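PDB 4HSQ: putative fimbrial subunit from Corynebacterium diphtheriae, which is the major pilin SpaD, which probably builds the pilus shaft, and binds calcium; this piece holds its domains D2 and D3. Local coordinates for residues E243-T247 with R248-S252; G259-E262 with V263-V266; V107-K110 with E111-N114; V73-P76 with A77-G80. All blocks are in the same frame, centred on the assembly; numbering follows the deposited sequence.

Contact 1 of 4, residues E243-T247 with R248-S252. With CA (calcium ion), chain B.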
# COMPACT_ATOMS: atom_id res chain seq x y z
N GLU A 243 6.55 -21.11 3.27
CA GLU A 243 6.44 -20.06 2.26
C GLU A 243 4.97 -19.83 1.96
O GLU A 243 4.16 -20.75 2.03
CB GLU A 243 7.25 -20.39 0.98
CG GLU A 243 6.76 -21.59 0.20
CD GLU A 243 7.54 -21.86 -1.07
OE1 GLU A 243 8.73 -21.48 -1.12
OE2 GLU A 243 6.99 -22.52 -1.98
N ILE A 244 4.63 -18.60 1.64
CA ILE A 244 3.26 -18.19 1.34
C ILE A 244 3.20 -17.59 -0.06
O ILE A 244 3.92 -16.62 -0.33
CB ILE A 244 2.81 -17.15 2.41
CG1 ILE A 244 2.88 -17.70 3.86
CG2 ILE A 244 1.43 -16.57 2.11
CD1 ILE A 244 1.96 -18.83 4.16
N GLU A 245 2.29 -18.09 -0.91
CA GLU A 245 2.01 -17.53 -2.26
C GLU A 245 0.93 -16.48 -2.05
O GLU A 245 -0.27 -16.79 -2.05
CB GLU A 245 1.55 -18.62 -3.27
CG GLU A 245 2.49 -19.81 -3.41
CD GLU A 245 2.46 -20.54 -4.74
OE1 GLU A 245 3.29 -21.46 -4.92
OE2 GLU A 245 1.63 -20.19 -5.61
N PHE A 246 1.35 -15.25 -1.76
CA PHE A 246 0.44 -14.18 -1.37
C PHE A 246 -0.03 -13.33 -2.56
O PHE A 246 0.20 -12.13 -2.64
CB PHE A 246 1.14 -13.35 -0.29
CG PHE A 246 0.19 -12.63 0.63
CD1 PHE A 246 -0.59 -13.33 1.54
CD2 PHE A 246 0.07 -11.25 0.58
CE1 PHE A 246 -1.47 -12.66 2.41
CE2 PHE A 246 -0.81 -10.58 1.43
CZ PHE A 246 -1.54 -11.29 2.35
N THR A 247 -0.79 -13.96 -3.44
CA THR A 247 -1.34 -13.34 -4.65
C THR A 247 -2.81 -12.98 -4.46
O THR A 247 -3.49 -13.58 -3.63
CB THR A 247 -1.17 -14.26 -5.86
OG1 THR A 247 -2.03 -15.40 -5.68
CG2 THR A 247 0.30 -14.69 -6.07
N ARG A 248 -3.29 -12.02 -5.24
CA ARG A 248 -4.71 -11.65 -5.23
C ARG A 248 -5.64 -12.88 -5.35
O ARG A 248 -6.60 -13.00 -4.58
CB ARG A 248 -5.00 -10.69 -6.41
CG ARG A 248 -4.42 -9.28 -6.22
CD ARG A 248 -4.63 -8.44 -7.46
NE ARG A 248 -3.94 -8.98 -8.64
CZ ARG A 248 -4.18 -8.60 -9.88
NH1 ARG A 248 -5.08 -7.65 -10.13
NH2 ARG A 248 -3.55 -9.16 -10.89
N ALA A 249 -5.35 -13.77 -6.32
CA ALA A 249 -6.17 -14.97 -6.57
C ALA A 249 -6.15 -15.92 -5.38
O ALA A 249 -7.23 -16.41 -4.98
CB ALA A 249 -5.70 -15.68 -7.82
N LYS A 250 -4.97 -16.15 -4.76
CA LYS A 250 -4.89 -17.04 -3.59
C LYS A 250 -5.63 -16.45 -2.37
O LYS A 250 -6.33 -17.17 -1.67
CB LYS A 250 -3.44 -17.36 -3.20
CG LYS A 250 -2.75 -18.34 -4.16
CD LYS A 250 -3.09 -19.81 -3.87
CE LYS A 250 -2.42 -20.76 -4.83
NZ LYS A 250 -0.95 -20.83 -4.63
N ILE A 251 -5.51 -15.16 -2.16
CA ILE A 251 -6.16 -14.47 -1.03
C ILE A 251 -7.68 -14.51 -1.19
O ILE A 251 -8.40 -14.76 -0.22
CB ILE A 251 -5.65 -13.02 -0.94
CG1 ILE A 251 -4.15 -12.98 -0.59
CG2 ILE A 251 -6.50 -12.16 0.03
CD1 ILE A 251 -3.47 -11.63 -0.87
N SER A 252 -8.14 -14.29 -2.43
CA SER A 252 -9.57 -14.23 -2.80
C SER A 252 -10.31 -15.55 -2.51
O SER A 252 -11.51 -15.50 -2.28
CB SER A 252 -9.71 -13.95 -4.30
OG SER A 252 -11.10 -13.86 -4.55
CA CA B . -9.12 -16.09 1.48
O HOH W 1 -7.26 -17.56 0.76

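Contact 2 of 4, residues G259-E262 with V263-V266. With CA (calcium ion), chain B.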
# COMPACT_ATOMS: atom_id res chain seq x y z
N GLY A 259 -12.34 -18.49 9.14
CA GLY A 259 -11.82 -17.13 8.95
C GLY A 259 -11.28 -16.86 7.56
O GLY A 259 -10.73 -15.79 7.30
N ASP A 260 -11.48 -17.81 6.63
CA ASP A 260 -11.00 -17.67 5.27
C ASP A 260 -11.96 -16.84 4.42
O ASP A 260 -12.84 -17.39 3.75
CB ASP A 260 -10.78 -19.05 4.63
CG ASP A 260 -10.15 -19.00 3.26
OD1 ASP A 260 -9.57 -17.93 2.91
OD2 ASP A 260 -10.19 -20.02 2.54
N ASP A 261 -11.81 -15.53 4.46
CA ASP A 261 -12.66 -14.69 3.64
C ASP A 261 -11.86 -14.25 2.41
O ASP A 261 -10.73 -14.71 2.21
CB ASP A 261 -13.25 -13.53 4.46
CG ASP A 261 -12.23 -12.57 5.03
OD1 ASP A 261 -11.15 -12.45 4.46
OD2 ASP A 261 -12.57 -11.86 6.00
N GLU A 262 -12.45 -13.40 1.58
CA GLU A 262 -11.82 -13.01 0.33
C GLU A 262 -10.66 -11.98 0.50
O GLU A 262 -10.03 -11.66 -0.50
CB GLU A 262 -12.89 -12.49 -0.67
CG GLU A 262 -13.55 -11.18 -0.29
CD GLU A 262 -14.80 -11.27 0.56
OE1 GLU A 262 -14.91 -12.21 1.39
OE2 GLU A 262 -15.67 -10.38 0.42
N VAL A 263 -10.39 -11.47 1.74
CA VAL A 263 -9.30 -10.49 1.94
C VAL A 263 -8.17 -11.10 2.81
O VAL A 263 -7.20 -10.41 3.15
CB VAL A 263 -9.78 -9.12 2.52
CG1 VAL A 263 -10.82 -8.46 1.62
CG2 VAL A 263 -10.33 -9.26 3.96
N THR A 264 -8.34 -12.37 3.21
CA THR A 264 -7.43 -13.08 4.10
C THR A 264 -6.95 -14.39 3.51
O THR A 264 -7.75 -15.19 3.01
CB THR A 264 -8.12 -13.38 5.47
OG1 THR A 264 -8.78 -12.19 5.92
CG2 THR A 264 -7.15 -13.89 6.55
N LEU A 265 -5.67 -14.64 3.63
CA LEU A 265 -5.08 -15.91 3.30
C LEU A 265 -4.85 -16.58 4.63
O LEU A 265 -4.31 -15.94 5.53
CB LEU A 265 -3.78 -15.74 2.52
CG LEU A 265 -3.21 -17.02 1.92
CD1 LEU A 265 -2.62 -16.74 0.56
CD2 LEU A 265 -2.13 -17.61 2.81
N VAL A 266 -5.29 -17.83 4.78
CA VAL A 266 -5.14 -18.59 6.02
C VAL A 266 -4.06 -19.65 5.79
O VAL A 266 -4.15 -20.44 4.85
CB VAL A 266 -6.47 -19.23 6.54
CG1 VAL A 266 -6.24 -20.05 7.81
CG2 VAL A 266 -7.54 -18.18 6.78
CA CA B . -9.12 -16.09 1.48
O HOH W 1 -7.26 -17.56 0.76

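Contact 3 of 4, residues V107-K110 with E111-N114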
# COMPACT_ATOMS: atom_id res chain seq x y z
N VAL A 107 1.57 8.56 1.39
CA VAL A 107 0.46 8.02 2.18
C VAL A 107 0.90 6.77 2.91
O VAL A 107 1.94 6.17 2.56
CB VAL A 107 -0.79 7.69 1.26
CG1 VAL A 107 -1.39 8.96 0.65
CG2 VAL A 107 -0.46 6.65 0.18
N LYS A 108 0.07 6.31 3.85
CA LYS A 108 0.20 5.01 4.51
C LYS A 108 -1.16 4.38 4.49
O LYS A 108 -2.14 5.04 4.84
CB LYS A 108 0.70 5.09 5.97
CG LYS A 108 2.17 5.54 6.08
CD LYS A 108 2.62 5.68 7.54
CE LYS A 108 4.04 6.22 7.59
NZ LYS A 108 4.53 6.41 8.99
N ARG A 109 -1.23 3.10 4.15
CA ARG A 109 -2.50 2.38 4.20
C ARG A 109 -2.64 1.83 5.62
O ARG A 109 -1.79 1.08 6.06
CB ARG A 109 -2.55 1.27 3.15
CG ARG A 109 -3.89 0.57 3.11
CD ARG A 109 -3.85 -0.49 2.05
NE ARG A 109 -5.07 -1.28 1.99
CZ ARG A 109 -5.43 -1.96 0.91
NH1 ARG A 109 -4.68 -1.93 -0.18
NH2 ARG A 109 -6.56 -2.66 0.90
N LYS A 110 -3.72 2.23 6.33
CA LYS A 110 -3.89 1.88 7.75
C LYS A 110 -4.29 0.45 7.97
O LYS A 110 -4.08 -0.09 9.06
CB LYS A 110 -5.01 2.74 8.41
CG LYS A 110 -4.86 4.22 8.34
CD LYS A 110 -6.06 4.88 9.03
CE LYS A 110 -7.08 5.36 8.04
NZ LYS A 110 -8.22 6.02 8.72
N GLU A 111 -4.98 -0.13 6.99
CA GLU A 111 -5.51 -1.48 7.10
C GLU A 111 -5.91 -2.02 5.76
O GLU A 111 -6.09 -1.25 4.82
CB GLU A 111 -6.78 -1.47 8.01
CG GLU A 111 -7.91 -0.62 7.45
CD GLU A 111 -9.21 -0.67 8.24
OE1 GLU A 111 -9.48 -1.70 8.91
OE2 GLU A 111 -9.99 0.30 8.13
N VAL A 112 -6.11 -3.33 5.69
CA VAL A 112 -6.61 -3.95 4.47
C VAL A 112 -8.06 -3.49 4.26
O VAL A 112 -8.43 -3.06 3.17
CB VAL A 112 -6.48 -5.49 4.57
CG1 VAL A 112 -7.28 -6.21 3.48
CG2 VAL A 112 -5.01 -5.90 4.53
N GLY A 113 -8.87 -3.56 5.30
CA GLY A 113 -10.28 -3.18 5.14
C GLY A 113 -11.09 -4.27 4.45
O GLY A 113 -10.75 -5.45 4.51
N ASN A 114 -12.15 -3.86 3.75
CA ASN A 114 -13.11 -4.83 3.19
C ASN A 114 -12.85 -5.29 1.76
O ASN A 114 -13.54 -6.19 1.28
CB ASN A 114 -14.53 -4.29 3.34
CG ASN A 114 -15.00 -4.28 4.80
OD1 ASN A 114 -14.51 -5.02 5.66
ND2 ASN A 114 -15.98 -3.45 5.09

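Contact 4 of 4, residues V73-P76 with A77-G80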
# COMPACT_ATOMS: atom_id res chain seq x y z
N VAL A 73 -1.52 23.23 1.00
CA VAL A 73 -2.01 21.86 1.20
C VAL A 73 -3.12 21.97 2.20
O VAL A 73 -2.95 22.61 3.24
CB VAL A 73 -0.91 20.87 1.70
CG1 VAL A 73 -1.39 19.42 1.58
CG2 VAL A 73 0.40 21.05 0.94
N ASN A 74 -4.24 21.32 1.94
CA ASN A 74 -5.31 21.32 2.96
C ASN A 74 -4.97 20.21 4.00
O ASN A 74 -3.86 19.67 4.01
CB ASN A 74 -6.68 21.10 2.26
CG ASN A 74 -6.89 19.69 1.75
OD1 ASN A 74 -5.94 18.95 1.43
ND2 ASN A 74 -8.13 19.25 1.75
N ASP A 75 -5.93 19.86 4.85
CA ASP A 75 -5.78 18.76 5.81
C ASP A 75 -6.80 17.69 5.40
O ASP A 75 -7.99 17.86 5.71
CB ASP A 75 -5.99 19.23 7.26
CG ASP A 75 -5.85 18.13 8.32
OD1 ASP A 75 -5.21 17.10 8.03
OD2 ASP A 75 -6.37 18.31 9.43
N PRO A 76 -6.41 16.61 4.66
CA PRO A 76 -7.40 15.61 4.22
C PRO A 76 -8.25 15.05 5.36
O PRO A 76 -9.44 14.89 5.16
CB PRO A 76 -6.53 14.54 3.56
CG PRO A 76 -5.40 15.34 2.97
CD PRO A 76 -5.07 16.28 4.13
N ALA A 77 -7.68 14.83 6.56
CA ALA A 77 -8.44 14.31 7.71
C ALA A 77 -9.72 15.15 8.01
O ALA A 77 -10.71 14.57 8.45
CB ALA A 77 -7.56 14.25 8.95
N THR A 78 -9.71 16.48 7.74
CA THR A 78 -10.89 17.34 8.00
C THR A 78 -11.63 17.71 6.70
O THR A 78 -12.54 18.55 6.72
CB THR A 78 -10.46 18.60 8.78
OG1 THR A 78 -9.59 19.38 7.95
CG2 THR A 78 -9.76 18.26 10.09
N ASP A 79 -11.25 17.11 5.58
CA ASP A 79 -11.92 17.40 4.32
C ASP A 79 -12.38 16.09 3.67
O ASP A 79 -12.32 15.95 2.46
CB ASP A 79 -10.98 18.20 3.39
CG ASP A 79 -11.66 19.15 2.41
OD1 ASP A 79 -12.91 19.19 2.40
OD2 ASP A 79 -10.94 19.87 1.68
N GLY A 80 -12.86 15.15 4.49
CA GLY A 80 -13.33 13.83 4.05
C GLY A 80 -12.27 13.02 3.33
O GLY A 80 -12.58 12.28 2.39

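Contact 1 of 4, residues E243-T247 with R248-S252
Lys-250 reaches back from the first turn of helix 248-252 over the residues that lead into it. Its CB sits 3.4 Å from Glu-245 O, and its CG passes 3.4 Å from Thr-247 OG1. A bend at chi2 (-82°) then turns the chain along the incoming backbone, and a second bend, at chi4, brings NZ to the carboxylate, 2.8 Å from Glu-245 OE2. The pair is a salt bridge, although its hydrogen-bond geometry is weak. Glu-245 OE1 has in addition a long, weak ion pair with Lys-222.

Thr-247 is the N-cap. Its OG1 accepts from Lys-250 N at 3.2 Å, while its carbonyl O takes Ile-251 N at 3.0 Å, the donor lying nearly in line with the C=O bond. Side chain and backbone of one residue thus serve two successive N-H groups of the opening turn. On the buried side Ile-251 CD1 stands over the centre of the Phe-246 ring, 3.7 Å from the centroid and 10° off the ring normal, a CH-pi contact. Arg-248 turns its guanidinium to Glu-215 and Asp-209.

Ile-251 O binds the calcium ion at 2.3 Å, and water 1, another ligand of the metal, donates to Lys-250 O. The capped helix start therefore carries a calcium ligand one turn on, and the cap and the Phe-246 contact probably help to fix the direction of that carbonyl in domain D3.

Contact 2 of 4, residues G259-E262 with V263-V266
With chi1 at 62°, Asp-261 tucks its carboxylate between its own N and carbonyl carbon, over the turn that follows, and Thr-264, at chi1 -47°, swings OG1 to meet it. Asp-261 OD1 accepts twice: from Val-263 N at 3.0 Å and from Thr-264 OG1 at 2.8 Å. The two donors come from opposite faces of the carboxylate plane, each well tilted out of it, which pins this oxygen from both sides. The type I turn from Asp-261 to Thr-264 is closed by a weak bond, Thr-264 N to Asp-261 O, 3.5 Å long.

The turn and the residue before it supply three ligands of the calcium ion. Asp-261 O and Thr-264 O each bind it at 2.2 Å, and Asp-260 OD1 does so at 2.4 Å; the metal lets these mutually repelling oxygens sit close together. Asp-260 OD2 accepts instead from Lys-256 N, which probably steadies the carboxylate. Val-266 CG2 packs 3.8 Å from Asp-260 CA.

Ile-251 O, of helix 248-252, and Glu-253 O complete the protein ligands. The turn leads into strand 264-271, which bonds in parallel to strand 142-155; because Ile-251 O and Thr-264 O share the metal, it ties the helix to the start of this strand.

Contact 3 of 4, residues V107-K110 with E111-N114
The guanidinium of Arg-109 meets the chain just ahead of it edge-on: both carbonyl partners, Glu-111 O and Val-112 O, lie at its rim and nearly in its plane. NE donates to Glu-111 O at 3.0 Å, and NH2 donates to Val-112 O, also at 3.0 Å. The second bond is the straighter, 168° at the hydrogen, and it uses a lone pair in the plane of the Val-112 carbonyl; the first arrives tilted from the carbonyl plane of Glu-111.

An extended chain, with chi1 at -176° and the next two torsions also near 180°, carries the group alongside the turning backbone. On the way CG passes 3.3 Å from Glu-111 O. Two adjacent N-H groups gripping consecutive carbonyls fix the rotation of the guanidinium and hold the chain as it leaves the strand.

NH2 also donates to Thr-116 O, further along the same loop, and Val-112 O accepts a second bond from Arg-50 NH1. Val-112 N is held by Asp-203, across in the other domain. The contact lies where strand 100-109 ends, between its neighbours 20-28 and 51-61, and opens into the loop toward strand 117-127; Val-112 turns its side chain onto His-146 and Lys-148 of strand 142-155 and onto Val-263, joining the two domains.

Contact 4 of 4, residues V73-P76 with A77-G80
Asn-74 and Asp-79 join the two ends of a short turn: ND2 donates to Asp-79 OD2 at 2.9 Å, on the anti lone pair of that oxygen and nearly in the plane of the amide. The bond is bent, 134° at the hydrogen, and the amide and carboxylate planes stand 65° apart, the two side chains crossing at about a right angle. Asn-74 holds strand 82-87 as well, its OD1 accepting from Val-84 N and its ND2 donating to Lys-82 O. These partners fix which end of the amide carries the oxygen and hold it so that ND2 faces Asp-79.

Inside the turn the backbone winds as a 3-10 segment. Thr-78 N donates to Asp-75 O at 3.0 Å, and Asp-79 N to Pro-76 O at 2.9 Å. Both donors stand above the plane of the carbonyl they meet, not on its lone pairs. Thr-78 OG1 also lies near Asp-75 O, at 3.1 Å, its chi1 of 65° folding it back over the turn.

Around this core the packing is light. Asp-75 OD2 comes 3.5 Å from Thr-78 CG2, and OD1 approaches Ala-77 CB at 3.8 Å. Most of the turn faces solvent, whereas the ring of Pro-76 is buried.

That ring rests on Leu-83 of strand 82-87. The whole turn is the loop of a beta hairpin between the antiparallel strands 71-73 and 82-87, and Pro-76 and Val-73 pack it against Phe-53 of strand 51-61, which belongs to the other, five-stranded antiparallel sheet.

Overall arrangement
Contacts 1 and 2 supply most of one calcium site, Glu-253 O completing the protein ligands: their centres are 10 Å apart, and they share water 1. They also touch directly, with Ile-251 CG2 packed 3.4 Å from Val-263 C. Contact 3 belongs to the other domain yet reaches contact 2 at the domain junction, where Val-263 CG1 lies 3.6 Å from Asn-114 O; their centres are 16 Å apart. The metal is about 10 Å from the side chain of Val-112. Contact 4 stands apart, its centre about 17 Å from that of contact 3 and 34 Å from that of contact 1, on the opposite side of the chain's centre.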